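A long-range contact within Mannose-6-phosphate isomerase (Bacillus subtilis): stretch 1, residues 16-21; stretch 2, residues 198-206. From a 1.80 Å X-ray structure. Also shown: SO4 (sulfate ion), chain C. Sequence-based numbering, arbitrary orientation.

Stretch 1 16-21: KEKIWG
Stretch 2 198-206: YDYDRLDSN

Two segments whose touching residues are at least 180 positions apart in sequence meet through van der Waals packing, with no hydrogen bond between them and 247 Å² buried in total. Stretch 1 leaves a strand at K16 and E17 (phi/psi -131/126 and -72/147) and enters a type I turn from K18 to G21, closed by G21 N to K18 O at 2.9 Å; I19 (-61/-27) and W20 (-94/5) occupy its middle. Stretch 2 is irregular, extended from R202 to D204 (-89/156, -107/146, -90/178). In register, the CA atoms of I19 and D204 lie 5.9 Å apart.

E17 (chi1 m, chi2 t) points toward stretch 2 but barely reaches it, OE1 lying 4.5 Å from S205 OG. K18 (m, m, t, t) points away; its NZ donates to sulfate O2 at 2.9 Å. I19 (p, t) is the centre of the contact, burying 107 Å². Its CG2 packs 3.6 Å from D204 CA and 3.9 Å from L203 O, against the extended backbone, while CD1 sits over one face of the R202 guanidinium, 3.2 Å from NE, and 3.7 Å from D199 OD2.

That guanidinium is anchored by D199 in its own stretch, with NH1 and NH2 also bonded elsewhere in the structure. R202 (m, t, m, chi4 -169°) forms a salt bridge from NH2 to D199 OD1 at 2.8 Å, and NE donates to D199 O at 3.2 Å. The NH2 bond runs close to the guanidinium plane and the NE bond leans out of it on the side away from I19, so neither occupies the face that the methyl group covers. R202 N also donates to D199 O, at 3.3 Å; D199 has chi1 t and phi/psi -133/30.

W20 (chi1 p, chi2 -99°) points sideways, its CB 4.2 Å from R202 NH1. The indole NE1 donates to sulfate O2 at 2.9 Å and 165°, so the same oxygen accepts from K18 and W20, near the plane of the ring at its edge. G21, without a side chain, ends the turn clear of stretch 2.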

# COMPACT_ATOMS: atom_id res chain seq x y z
N LYS A 16 8.40 -6.75 7.81
CA LYS A 16 9.57 -7.04 6.99
C LYS A 16 10.72 -6.09 7.28
O LYS A 16 10.56 -4.88 7.22
CB LYS A 16 9.24 -6.91 5.49
CG LYS A 16 8.15 -7.84 4.99
CD LYS A 16 8.56 -9.31 5.11
CE LYS A 16 7.55 -10.21 4.40
NZ LYS A 16 7.78 -11.64 4.74
N GLU A 17 11.88 -6.65 7.59
CA GLU A 17 13.07 -5.83 7.83
C GLU A 17 13.57 -5.24 6.50
O GLU A 17 13.46 -5.87 5.45
CB GLU A 17 14.19 -6.68 8.44
CG GLU A 17 13.93 -7.08 9.86
CD GLU A 17 15.00 -8.04 10.39
OE1 GLU A 17 16.20 -7.76 10.19
OE2 GLU A 17 14.62 -9.05 11.00
N LYS A 18 14.12 -4.03 6.56
CA LYS A 18 14.64 -3.36 5.38
C LYS A 18 15.84 -2.53 5.80
O LYS A 18 15.84 -1.94 6.88
CB LYS A 18 13.58 -2.44 4.78
CG LYS A 18 12.42 -3.15 4.10
CD LYS A 18 12.84 -3.67 2.72
CE LYS A 18 11.67 -4.38 2.02
NZ LYS A 18 11.98 -4.78 0.62
N ILE A 19 16.85 -2.46 4.94
CA ILE A 19 18.01 -1.67 5.31
C ILE A 19 17.60 -0.22 5.50
O ILE A 19 18.23 0.51 6.26
CB ILE A 19 19.13 -1.75 4.23
CG1 ILE A 19 18.69 -1.09 2.92
CG2 ILE A 19 19.49 -3.20 3.99
CD1 ILE A 19 19.82 -1.02 1.85
N TRP A 20 16.52 0.21 4.83
CA TRP A 20 16.06 1.59 4.94
C TRP A 20 14.97 1.76 6.01
O TRP A 20 14.40 2.85 6.17
CB TRP A 20 15.53 2.08 3.58
CG TRP A 20 14.58 1.14 2.89
CD1 TRP A 20 14.88 0.25 1.88
CD2 TRP A 20 13.16 1.00 3.13
NE1 TRP A 20 13.74 -0.43 1.49
CE2 TRP A 20 12.68 0.01 2.24
CE3 TRP A 20 12.26 1.61 4.02
CZ2 TRP A 20 11.32 -0.37 2.20
CZ3 TRP A 20 10.92 1.23 3.99
CH2 TRP A 20 10.47 0.25 3.08
N GLY A 21 14.69 0.69 6.73
CA GLY A 21 13.66 0.74 7.76
C GLY A 21 14.13 1.32 9.09
O GLY A 21 15.32 1.59 9.29
N TYR A 198 18.97 0.74 -8.91
CA TYR A 198 20.00 1.36 -8.07
C TYR A 198 19.62 1.32 -6.60
O TYR A 198 18.47 1.63 -6.24
CB TYR A 198 20.22 2.81 -8.48
CG TYR A 198 21.37 3.48 -7.77
CD1 TYR A 198 22.62 2.87 -7.71
CD2 TYR A 198 21.22 4.75 -7.20
CE1 TYR A 198 23.70 3.50 -7.08
CE2 TYR A 198 22.30 5.38 -6.58
CZ TYR A 198 23.54 4.75 -6.52
OH TYR A 198 24.60 5.35 -5.89
N ASP A 199 20.57 0.95 -5.74
CA ASP A 199 20.32 0.86 -4.30
C ASP A 199 21.41 1.54 -3.48
O ASP A 199 21.72 1.11 -2.36
CB ASP A 199 20.19 -0.60 -3.87
CG ASP A 199 19.59 -0.75 -2.49
OD1 ASP A 199 18.70 0.05 -2.14
OD2 ASP A 199 19.97 -1.68 -1.74
N TYR A 200 22.02 2.58 -4.06
CA TYR A 200 23.03 3.36 -3.38
C TYR A 200 24.23 2.57 -2.87
O TYR A 200 24.90 3.00 -1.94
CB TYR A 200 22.36 4.12 -2.24
CG TYR A 200 21.25 5.03 -2.71
CD1 TYR A 200 21.54 6.25 -3.32
CD2 TYR A 200 19.91 4.64 -2.62
CE1 TYR A 200 20.52 7.07 -3.82
CE2 TYR A 200 18.89 5.45 -3.12
CZ TYR A 200 19.20 6.66 -3.72
OH TYR A 200 18.20 7.46 -4.22
N ASP A 201 24.51 1.43 -3.50
CA ASP A 201 25.63 0.57 -3.12
C ASP A 201 25.66 0.17 -1.65
O ASP A 201 26.73 0.05 -1.04
CB ASP A 201 26.96 1.25 -3.48
CG ASP A 201 27.06 1.56 -4.96
OD1 ASP A 201 27.06 0.61 -5.76
OD2 ASP A 201 27.11 2.76 -5.32
N ARG A 202 24.48 -0.05 -1.08
CA ARG A 202 24.37 -0.42 0.33
C ARG A 202 24.45 -1.91 0.60
O ARG A 202 24.14 -2.72 -0.27
CB ARG A 202 23.07 0.12 0.91
CG ARG A 202 23.03 1.63 0.95
CD ARG A 202 21.69 2.12 1.47
NE ARG A 202 20.59 1.83 0.55
CZ ARG A 202 19.37 2.34 0.68
NH1 ARG A 202 19.11 3.15 1.70
NH2 ARG A 202 18.42 2.07 -0.22
N LEU A 203 24.85 -2.26 1.82
CA LEU A 203 24.95 -3.64 2.24
C LEU A 203 23.81 -3.94 3.21
O LEU A 203 23.40 -3.06 3.97
CB LEU A 203 26.28 -3.90 2.94
CG LEU A 203 27.56 -3.78 2.11
CD1 LEU A 203 27.48 -4.72 0.90
CD2 LEU A 203 27.74 -2.35 1.66
N ASP A 204 23.32 -5.17 3.17
CA ASP A 204 22.23 -5.60 4.04
C ASP A 204 22.78 -6.18 5.35
O ASP A 204 24.00 -6.25 5.54
CB ASP A 204 21.35 -6.63 3.32
CG ASP A 204 21.91 -8.05 3.39
OD1 ASP A 204 23.13 -8.24 3.20
OD2 ASP A 204 21.12 -8.98 3.63
N SER A 205 21.89 -6.57 6.26
CA SER A 205 22.30 -7.13 7.55
C SER A 205 23.27 -8.29 7.45
O SER A 205 23.94 -8.64 8.43
CB SER A 205 21.07 -7.60 8.34
OG SER A 205 20.28 -6.50 8.78
N ASN A 206 23.36 -8.89 6.27
CA ASN A 206 24.26 -10.02 6.07
C ASN A 206 25.48 -9.63 5.25
O ASN A 206 26.13 -10.48 4.62
CB ASN A 206 23.51 -11.15 5.37
CG ASN A 206 22.11 -11.34 5.92
OD1 ASN A 206 21.92 -11.47 7.13
ND2 ASN A 206 21.13 -11.34 5.04
S SO4 C . 12.91 -1.66 -1.83
O1 SO4 C . 13.94 -0.62 -2.04
O2 SO4 C . 13.13 -2.35 -0.56
O3 SO4 C . 12.93 -2.62 -2.95
O4 SO4 C . 11.58 -1.01 -1.80